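Local coordinates for aspartokinase (Synechocystis, PDB 3L76), which probably catalyses the ATP-dependent phosphorylation of aspartate that opens lysine and threonine biosynthesis, and binds lysine and threonine at its ACT domains, at residues Ala268-Ala274 with Ile314-Lys320; Gly383-Glu387 with Cys398-Asp404. All blocks are in the same frame, centred on the assembly; numbering follows the deposited sequence. Where two conformers were deposited one is given.

Contact 1: residues Ala268-Ala274 with Ile314-Lys320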
ATOM      1  N   ALA A 268     -11.333 -46.749 -20.144  1.00 30.51           N
ATOM      2  CA  ALA A 268     -11.308 -48.206 -20.070  1.00 39.29           C
ATOM      3  C   ALA A 268     -11.005 -48.859 -21.427  1.00 36.71           C
ATOM      4  O   ALA A 268     -10.669 -50.044 -21.503  1.00 37.91           O
ATOM      5  CB  ALA A 268     -12.619 -48.733 -19.492  1.00 26.29           C
ATOM      6  N   ASP A 269     -11.120 -48.077 -22.494  1.00 26.42           N
ATOM      7  CA  ASP A 269     -10.896 -48.589 -23.832  1.00 38.04           C
ATOM      8  C   ASP A 269      -9.399 -48.540 -24.135  1.00 48.38           C
ATOM      9  O   ASP A 269      -8.924 -47.706 -24.912  1.00 36.19           O
ATOM     10  CB  ASP A 269     -11.705 -47.775 -24.841  1.00 38.89           C
ATOM     11  CG  ASP A 269     -11.690 -48.378 -26.226  1.00 51.14           C
ATOM     12  OD1 ASP A 269     -11.259 -49.542 -26.379  1.00 55.56           O
ATOM     13  OD2 ASP A 269     -12.104 -47.668 -27.159  1.00 44.01           O
ATOM     14  N   GLN A 270      -8.666 -49.441 -23.486  1.00 33.95           N
ATOM     15  CA  GLN A 270      -7.207 -49.468 -23.538  1.00 40.28           C
ATOM     16  C   GLN A 270      -6.718 -50.915 -23.564  1.00 29.30           C
ATOM     17  O   GLN A 270      -7.307 -51.786 -22.933  1.00 42.46           O
ATOM     18  CB  GLN A 270      -6.607 -48.743 -22.313  1.00 21.53           C
ATOM     19  CG  GLN A 270      -6.857 -47.245 -22.263  1.00 25.40           C
ATOM     20  CD  GLN A 270      -5.744 -46.418 -22.907  1.00 34.96           C
ATOM     21  OE1 GLN A 270      -4.570 -46.792 -22.866  1.00 29.35           O
ATOM     22  NE2 GLN A 270      -6.111 -45.276 -23.488  1.00 30.18           N
ATOM     23  N   ALA A 271      -5.644 -51.154 -24.302  1.00 36.69           N
ATOM     24  CA  ALA A 271      -4.970 -52.454 -24.326  1.00 38.71           C
ATOM     25  C   ALA A 271      -3.486 -52.243 -24.628  1.00 37.64           C
ATOM     26  O   ALA A 271      -3.118 -51.420 -25.471  1.00 39.70           O
ATOM     27  CB  ALA A 271      -5.604 -53.388 -25.359  1.00 35.06           C
ATOM     28  N   LYS A 272      -2.639 -52.987 -23.930  1.00 26.54           N
ATOM     29  CA  LYS A 272      -1.197 -52.811 -24.047  1.00 33.18           C
ATOM     30  C   LYS A 272      -0.537 -53.793 -25.031  1.00 53.37           C
ATOM     31  O   LYS A 272      -0.792 -55.010 -25.016  1.00 39.66           O
ATOM     32  CB  LYS A 272      -0.530 -52.925 -22.666  1.00 25.21           C
ATOM     33  CG  LYS A 272       0.982 -52.701 -22.678  1.00 29.77           C
ATOM     34  CD  LYS A 272       1.642 -53.207 -21.412  1.00 22.71           C
ATOM     35  CE  LYS A 272       1.646 -54.721 -21.354  1.00 34.58           C
ATOM     36  NZ  LYS A 272       2.406 -55.264 -20.181  1.00 31.62           N
ATOM     37  N   VAL A 273       0.300 -53.238 -25.899  1.00 31.98           N
ATOM     38  CA  VAL A 273       1.297 -54.012 -26.599  1.00 40.56           C
ATOM     39  C   VAL A 273       2.684 -53.560 -26.130  1.00 44.32           C
ATOM     40  O   VAL A 273       2.977 -52.375 -26.091  1.00 47.42           O
ATOM     41  CB  VAL A 273       1.208 -53.838 -28.123  1.00 48.29           C
ATOM     42  CG1 VAL A 273       2.232 -54.705 -28.785  1.00 40.36           C
ATOM     43  CG2 VAL A 273      -0.191 -54.181 -28.637  1.00 33.90           C
ATOM     44  N   ALA A 274       3.538 -54.506 -25.767  1.00 49.98           N
ATOM     45  CA  ALA A 274       4.913 -54.169 -25.426  1.00 31.89           C
ATOM     46  C   ALA A 274       5.893 -55.021 -26.237  1.00 40.49           C
ATOM     47  O   ALA A 274       5.693 -56.229 -26.418  1.00 45.42           O
ATOM     48  CB  ALA A 274       5.151 -54.344 -23.914  1.00 27.93           C
ATOM     49  N   ILE A 314       9.685 -51.230 -25.190  1.00 26.88           N
ATOM     50  CA  ILE A 314       8.806 -50.184 -25.676  1.00 26.15           C
ATOM     51  C   ILE A 314       7.343 -50.604 -25.488  1.00 43.51           C
ATOM     52  O   ILE A 314       6.930 -51.667 -25.950  1.00 37.63           O
ATOM     53  CB  ILE A 314       9.072 -49.843 -27.125  1.00 28.36           C
ATOM     54  CG1 ILE A 314      10.526 -49.398 -27.302  1.00 45.52           C
ATOM     55  CG2 ILE A 314       8.109 -48.760 -27.587  1.00 35.17           C
ATOM     56  CD1 ILE A 314      10.903 -49.015 -28.724  1.00 44.63           C
ATOM     57  N   ALA A 315       6.570 -49.781 -24.785  1.00 36.75           N
ATOM     58  CA  ALA A 315       5.177 -50.106 -24.528  1.00 30.86           C
ATOM     59  C   ALA A 315       4.291 -49.037 -25.103  1.00 29.02           C
ATOM     60  O   ALA A 315       4.660 -47.874 -25.130  1.00 43.29           O
ATOM     61  CB  ALA A 315       4.914 -50.286 -23.049  1.00 15.70           C
ATOM     62  N   PHE A 316       3.142 -49.450 -25.613  1.00 31.98           N
ATOM     63  CA  PHE A 316       2.144 -48.507 -26.093  1.00 38.62           C
ATOM     64  C   PHE A 316       0.748 -49.058 -25.856  1.00 37.00           C
ATOM     65  O   PHE A 316       0.580 -50.243 -25.580  1.00 21.22           O
ATOM     66  CB  PHE A 316       2.371 -48.128 -27.556  1.00 37.54           C
ATOM     67  CG  PHE A 316       2.297 -49.281 -28.511  1.00 35.72           C
ATOM     68  CD1 PHE A 316       1.108 -49.626 -29.106  1.00 38.06           C
ATOM     69  CD2 PHE A 316       3.431 -50.004 -28.833  1.00 53.08           C
ATOM     70  CE1 PHE A 316       1.045 -50.683 -30.005  1.00 43.56           C
ATOM     71  CE2 PHE A 316       3.368 -51.064 -29.723  1.00 49.22           C
ATOM     72  CZ  PHE A 316       2.175 -51.399 -30.305  1.00 47.83           C
ATOM     73  N   THR A 317      -0.252 -48.187 -25.894  1.00 30.26           N
ATOM     74  CA  THR A 317      -1.621 -48.657 -25.788  1.00 23.24           C
ATOM     75  C   THR A 317      -2.417 -48.276 -27.003  1.00 35.85           C
ATOM     76  O   THR A 317      -2.076 -47.369 -27.753  1.00 38.71           O
ATOM     77  CB  THR A 317      -2.365 -48.138 -24.530  1.00 30.52           C
ATOM     78  OG1 THR A 317      -2.573 -46.717 -24.628  1.00 28.79           O
ATOM     79  CG2 THR A 317      -1.588 -48.499 -23.270  1.00 34.97           C
ATOM     80  N   VAL A 318      -3.539 -48.948 -27.129  1.00 31.63           N
ATOM     81  CA  VAL A 318      -4.324 -48.907 -28.318  1.00 36.69           C
ATOM     82  C   VAL A 318      -5.752 -49.198 -27.831  1.00 42.80           C
ATOM     83  O   VAL A 318      -5.947 -49.718 -26.725  1.00 36.03           O
ATOM     84  CB  VAL A 318      -3.722 -50.000 -29.239  1.00 39.87           C
ATOM     85  CG1 VAL A 318      -4.676 -51.133 -29.577  1.00 40.02           C
ATOM     86  CG2 VAL A 318      -2.816 -49.433 -30.353  1.00 21.09           C
ATOM     87  N   VAL A 319      -6.744 -48.808 -28.618  1.00 25.44           N
ATOM     88  CA  VAL A 319      -8.131 -49.139 -28.318  1.00 35.26           C
ATOM     89  C   VAL A 319      -8.308 -50.666 -28.331  1.00 42.35           C
ATOM     90  O   VAL A 319      -7.713 -51.344 -29.167  1.00 52.46           O
ATOM     91  CB  VAL A 319      -9.053 -48.446 -29.343  1.00 49.04           C
ATOM     92  CG1 VAL A 319     -10.333 -49.244 -29.570  1.00 75.21           C
ATOM     93  CG2 VAL A 319      -9.341 -47.016 -28.884  1.00 27.84           C
ATOM     94  N   LYS A 320      -9.111 -51.191 -27.404  1.00 34.48           N
ATOM     95  CA  LYS A 320      -9.310 -52.633 -27.245  1.00 43.26           C
ATOM     96  C   LYS A 320      -9.500 -53.430 -28.552  1.00 54.17           C
ATOM     97  O   LYS A 320      -8.925 -54.515 -28.730  1.00 49.88           O
ATOM     98  CB  LYS A 320     -10.494 -52.922 -26.312  1.00 28.00           C
ATOM     99  CG  LYS A 320     -10.186 -52.862 -24.829  1.00 52.82           C
ATOM    100  CD  LYS A 320     -11.375 -53.359 -23.996  1.00 30.07           C
ATOM    101  CE  LYS A 320     -11.199 -53.021 -22.511  1.00 52.56           C
ATOM    102  NZ  LYS A 320      -9.786 -53.130 -21.990  1.00 55.04           N
TER
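Asp269 sits at the centre of an inverse gamma turn and turns its carboxylate to the end of the partner segment, where Lys320 N donates to Asp269 OD1 (2.9 Å). Gln270 OE1 accepts from Thr317 OG1 (2.7 Å), while the backbone Gln270 O accepts from Lys320 NZ (3.0 Å), which also bonds to Lys353 O. The two segments run antiparallel, their strand axes at 150°. Ala271 and Val318 form a hydrogen-bonded pair, Ala271 N to Val318 O (2.8 Å) and Val318 N to Ala271 O (3.0 Å), both weak. Lys272 faces Thr317 in a non-hydrogen-bonded pair and sends its NZ off to Gln480. Val273 pairs with Phe316 through straighter bonds (Val273 N to Phe316 O and Phe316 N to Val273 O, both 3.0 Å), its CB over the ring face in a CH-pi contact. Ala274 CB meets Ala315 CB at 4.2 Å. Val273 and Phe316 lie on the face covered by helices 284-294 and 323-333, as in the βαββαβ ferredoxin-like fold of ACT domains.

Contact 2: residues Gly383-Glu387 with Cys398-Asp404. With THR (threonine), chain D.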
ATOM      1  N   GLY A 383      -5.467 -49.864  -1.987  1.00 36.98           N
ATOM      2  CA  GLY A 383      -4.997 -51.166  -2.398  1.00 18.93           C
ATOM      3  C   GLY A 383      -4.748 -51.400  -3.885  1.00 45.41           C
ATOM      4  O   GLY A 383      -4.586 -52.535  -4.296  1.00 31.49           O
ATOM      5  N   VAL A 384      -4.713 -50.363  -4.713  1.00 41.44           N
ATOM      6  CA  VAL A 384      -4.517 -50.619  -6.140  1.00 33.96           C
ATOM      7  C   VAL A 384      -3.069 -50.430  -6.578  1.00 52.58           C
ATOM      8  O   VAL A 384      -2.449 -49.409  -6.284  1.00 24.72           O
ATOM      9  CB  VAL A 384      -5.536 -49.874  -7.075  1.00 28.28           C
ATOM     10  CG1 VAL A 384      -6.686 -49.282  -6.279  1.00 26.08           C
ATOM     11  CG2 VAL A 384      -4.869 -48.836  -7.927  1.00 32.90           C
ATOM     12  N   ASN A 385      -2.541 -51.452  -7.250  1.00 38.30           N
ATOM     13  CA  ASN A 385      -1.167 -51.462  -7.711  1.00 37.89           C
ATOM     14  C   ASN A 385      -1.014 -50.671  -9.003  1.00 34.59           C
ATOM     15  O   ASN A 385      -1.839 -50.785  -9.907  1.00 34.62           O
ATOM     16  CB  ASN A 385      -0.690 -52.908  -7.934  1.00 27.19           C
ATOM     17  CG  ASN A 385       0.764 -52.976  -8.375  1.00 40.89           C
ATOM     18  OD1 ASN A 385       1.669 -52.720  -7.588  1.00 30.12           O
ATOM     19  ND2 ASN A 385       0.987 -53.297  -9.647  1.00 35.98           N
ATOM     20  N   ILE A 386       0.059 -49.889  -9.093  1.00 31.61           N
ATOM     21  CA  ILE A 386       0.360 -49.124 -10.294  1.00 25.17           C
ATOM     22  C   ILE A 386       1.292 -49.924 -11.209  1.00 29.37           C
ATOM     23  O   ILE A 386       2.393 -50.282 -10.818  1.00 24.42           O
ATOM     24  CB  ILE A 386       1.031 -47.784  -9.940  1.00 27.18           C
ATOM     25  CG1 ILE A 386       0.196 -47.031  -8.901  1.00 23.99           C
ATOM     26  CG2 ILE A 386       1.291 -46.964 -11.219  1.00 14.96           C
ATOM     27  CD1 ILE A 386       0.872 -45.820  -8.317  1.00 22.39           C
ATOM     28  N   GLU A 387       0.849 -50.170 -12.434  1.00 22.60           N
ATOM     29  CA  GLU A 387       1.596 -50.981 -13.378  1.00 26.94           C
ATOM     30  C   GLU A 387       2.527 -50.124 -14.211  1.00 30.25           C
ATOM     31  O   GLU A 387       3.721 -50.365 -14.257  1.00 35.21           O
ATOM     32  CB  GLU A 387       0.648 -51.783 -14.271  1.00 14.83           C
ATOM     33  CG  GLU A 387      -0.224 -52.742 -13.491  1.00 31.59           C
ATOM     34  CD  GLU A 387      -1.052 -53.665 -14.368  1.00 40.92           C
ATOM     35  OE1 GLU A 387      -0.793 -53.734 -15.589  1.00 37.63           O
ATOM     36  OE2 GLU A 387      -1.969 -54.318 -13.821  1.00 41.83           O
ATOM     37  N   CYS A 398      -1.541 -43.212 -15.122  1.00 23.95           N
ATOM     38  CA  CYS A 398      -1.211 -44.502 -14.546  1.00 28.81           C
ATOM     39  C   CYS A 398      -1.994 -45.596 -15.255  1.00 43.05           C
ATOM     40  O   CYS A 398      -3.158 -45.411 -15.619  1.00 30.37           O
ATOM     41  CB  CYS A 398      -1.544 -44.534 -13.058  1.00 18.16           C
ATOM     42  SG  CYS A 398      -0.415 -43.635 -12.000  1.00 30.80           S
ATOM     43  N   VAL A 399      -1.356 -46.739 -15.470  1.00 27.85           N
ATOM     44  CA  VAL A 399      -2.094 -47.868 -16.014  1.00 22.73           C
ATOM     45  C   VAL A 399      -2.354 -48.808 -14.867  1.00 31.21           C
ATOM     46  O   VAL A 399      -1.458 -49.063 -14.063  1.00 29.00           O
ATOM     47  CB  VAL A 399      -1.339 -48.561 -17.161  1.00 22.49           C
ATOM     48  CG1 VAL A 399      -2.124 -49.743 -17.668  1.00 23.77           C
ATOM     49  CG2 VAL A 399      -1.087 -47.575 -18.279  1.00 27.71           C
ATOM     50  N   ILE A 400      -3.592 -49.279 -14.757  1.00 22.92           N
ATOM     51  CA  ILE A 400      -3.974 -50.161 -13.652  1.00 33.92           C
ATOM     52  C   ILE A 400      -4.831 -51.336 -14.122  1.00 35.26           C
ATOM     53  O   ILE A 400      -5.384 -51.339 -15.225  1.00 19.02           O
ATOM     54  CB  ILE A 400      -4.772 -49.417 -12.551  1.00 33.96           C
ATOM     55  CG1 ILE A 400      -6.005 -48.748 -13.147  1.00 28.47           C
ATOM     56  CG2 ILE A 400      -3.914 -48.373 -11.833  1.00 17.95           C
ATOM     57  CD1 ILE A 400      -7.068 -48.473 -12.117  1.00 23.48           C
ATOM     58  N   ASP A 401      -4.939 -52.349 -13.279  1.00 31.49           N
ATOM     59  CA  ASP A 401      -5.875 -53.413 -13.558  1.00 23.50           C
ATOM     60  C   ASP A 401      -7.286 -52.834 -13.665  1.00 37.75           C
ATOM     61  O   ASP A 401      -7.771 -52.177 -12.738  1.00 26.40           O
ATOM     62  CB  ASP A 401      -5.846 -54.464 -12.453  1.00 32.34           C
ATOM     63  CG  ASP A 401      -6.509 -55.781 -12.867  1.00 51.88           C
ATOM     64  OD1 ASP A 401      -7.676 -55.769 -13.323  1.00 36.44           O
ATOM     65  OD2 ASP A 401      -5.860 -56.836 -12.713  1.00 47.86           O
ATOM     66  N   GLN A 402      -7.943 -53.103 -14.791  1.00 35.95           N
ATOM     67  CA  GLN A 402      -9.310 -52.650 -15.030  0.51 44.25           C
ATOM     68  C   GLN A 402     -10.228 -52.895 -13.839  1.00 45.93           C
ATOM     69  O   GLN A 402     -11.118 -52.100 -13.559  1.00 38.53           O
ATOM     70  CB  GLN A 402      -9.895 -53.330 -16.267  0.51 57.51           C
ATOM     71  CG  GLN A 402     -11.416 -53.253 -16.360  0.51 59.71           C
ATOM     72  CD  GLN A 402     -11.933 -51.830 -16.288  0.51 53.61           C
ATOM     73  OE1 GLN A 402     -11.219 -50.880 -16.613  0.51 74.83           O
ATOM     74  NE2 GLN A 402     -13.177 -51.673 -15.855  0.51 34.89           N
ATOM     75  N   ARG A 403     -10.021 -53.997 -13.131  1.00 35.91           N
ATOM     76  CA  ARG A 403     -10.882 -54.300 -11.988  1.00 42.41           C
ATOM     77  C   ARG A 403     -10.736 -53.310 -10.825  1.00 43.85           C
ATOM     78  O   ARG A 403     -11.593 -53.248  -9.954  1.00 40.81           O
ATOM     79  CB  ARG A 403     -10.637 -55.724 -11.496  1.00 36.95           C
ATOM     80  CG  ARG A 403     -11.201 -56.793 -12.400  1.00 49.51           C
ATOM     81  CD  ARG A 403     -10.692 -58.159 -11.983  1.00 49.28           C
ATOM     82  NE  ARG A 403      -9.244 -58.211 -12.052  1.00 48.48           N
ATOM     83  CZ  ARG A 403      -8.532 -59.302 -11.830  1.00 42.44           C
ATOM     84  NH1 ARG A 403      -9.147 -60.434 -11.532  1.00 43.68           N
ATOM     85  NH2 ARG A 403      -7.210 -59.250 -11.915  1.00 42.05           N
ATOM     86  N   ASP A 404      -9.639 -52.557 -10.802  1.00 35.55           N
ATOM     87  CA  ASP A 404      -9.338 -51.659  -9.694  1.00 30.76           C
ATOM     88  C   ASP A 404      -9.909 -50.263  -9.980  1.00 41.63           C
ATOM     89  O   ASP A 404      -9.903 -49.387  -9.120  1.00 41.38           O
ATOM     90  CB  ASP A 404      -7.809 -51.559  -9.469  1.00 27.24           C
ATOM     91  CG  ASP A 404      -7.219 -52.789  -8.803  1.00 46.74           C
ATOM     92  OD1 ASP A 404      -7.954 -53.523  -8.103  1.00 48.07           O
ATOM     93  OD2 ASP A 404      -5.999 -53.014  -8.987  1.00 49.43           O
TER
HETATM   94  N   THR D 602       3.727 -51.140  -8.343  1.00 29.24           N
HETATM   95  CA  THR D 602       4.369 -50.181  -7.447  1.00 33.77           C
HETATM   96  C   THR D 602       3.310 -49.341  -6.754  1.00 48.13           C
HETATM   97  O   THR D 602       2.119 -49.411  -7.110  1.00 29.84           O
HETATM   98  CB  THR D 602       5.333 -49.241  -8.185  1.00 25.74           C
HETATM   99  OG1 THR D 602       4.607 -48.495  -9.176  1.00 29.58           O
HETATM  100  CG2 THR D 602       6.476 -50.039  -8.844  1.00 25.45           C
HETATM  101  OXT THR D 602       3.645 -48.591  -5.825  1.00 34.63           O
HETATM  102  O   HOH W   1      -4.206 -53.915  -7.273  1.00 37.76           O
HETATM  103  O   HOH W   2      -4.110 -52.441 -10.575  1.00 30.64           O
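An effector site of the ACT domains lies along residues 383-387, with Asn385 and Ile386 in a threonine pocket. The bound amino acid is held by backbone and side chains alike: its N donates to the side-chain oxygen Asn385 OD1 (2.7 Å) and to Ile386 O (2.9 Å), and Ile386 N donates to its O (2.9 Å). Asp454, Gln478 and Ala459 complete the polar grip. Behind the ligand, one direct hydrogen bond ties this loop to strand 398-401, Glu387 N to Val399 O (3.0 Å). Two waters bridge the wider gap (distances from the water O): one accepts from Asn385 N (3.0 Å) and donates to Asp404 OD2 (2.6 Å); the second accepts from Asp401 N (2.8 Å) and donates to Asn385 O (2.9 Å) and Asp404 OD2 (2.5 Å). Val384 CG2 packs on Ile400 CG2 (4.0 Å) and Ile386 CG2 on Cys398 SG (3.8 Å). At the strand's end, Asp401 OD1 accepts from Arg403 N (2.9 Å) in an Asx turn. Gly383 is the C-prime residue of the Schellman motif ending helix 371-381, whose Phe376 packs on Ile386 and Cys398; Ile400 rests on helix 405-415, and strand 348-361 pairs with strand 395-401.

Overall arrangement
Both contacts belong to the same large antiparallel sheet, in which strand 348-361 pairs with strand 271-279 of contact 1 and with strand 395-401 of contact 2. Their centres are 14 Å apart, and they meet where Ala268 CB packs against Gln402 OE1 at 3.9 Å. Contact 1 is buried, its strands joined by paired backbone hydrogen bonds, weaker at the Ala271-Val318 end, with polar side chains confined mainly to one end. Contact 2 is partly buried and joins a loop to a strand, so that waters and a carboxylate do much of the bridging. Threonine hydrogen-bonds directly to the 383-387 loop, whereas contact 1 approaches another threonine through the side chain of Ile314, about 4 Å away.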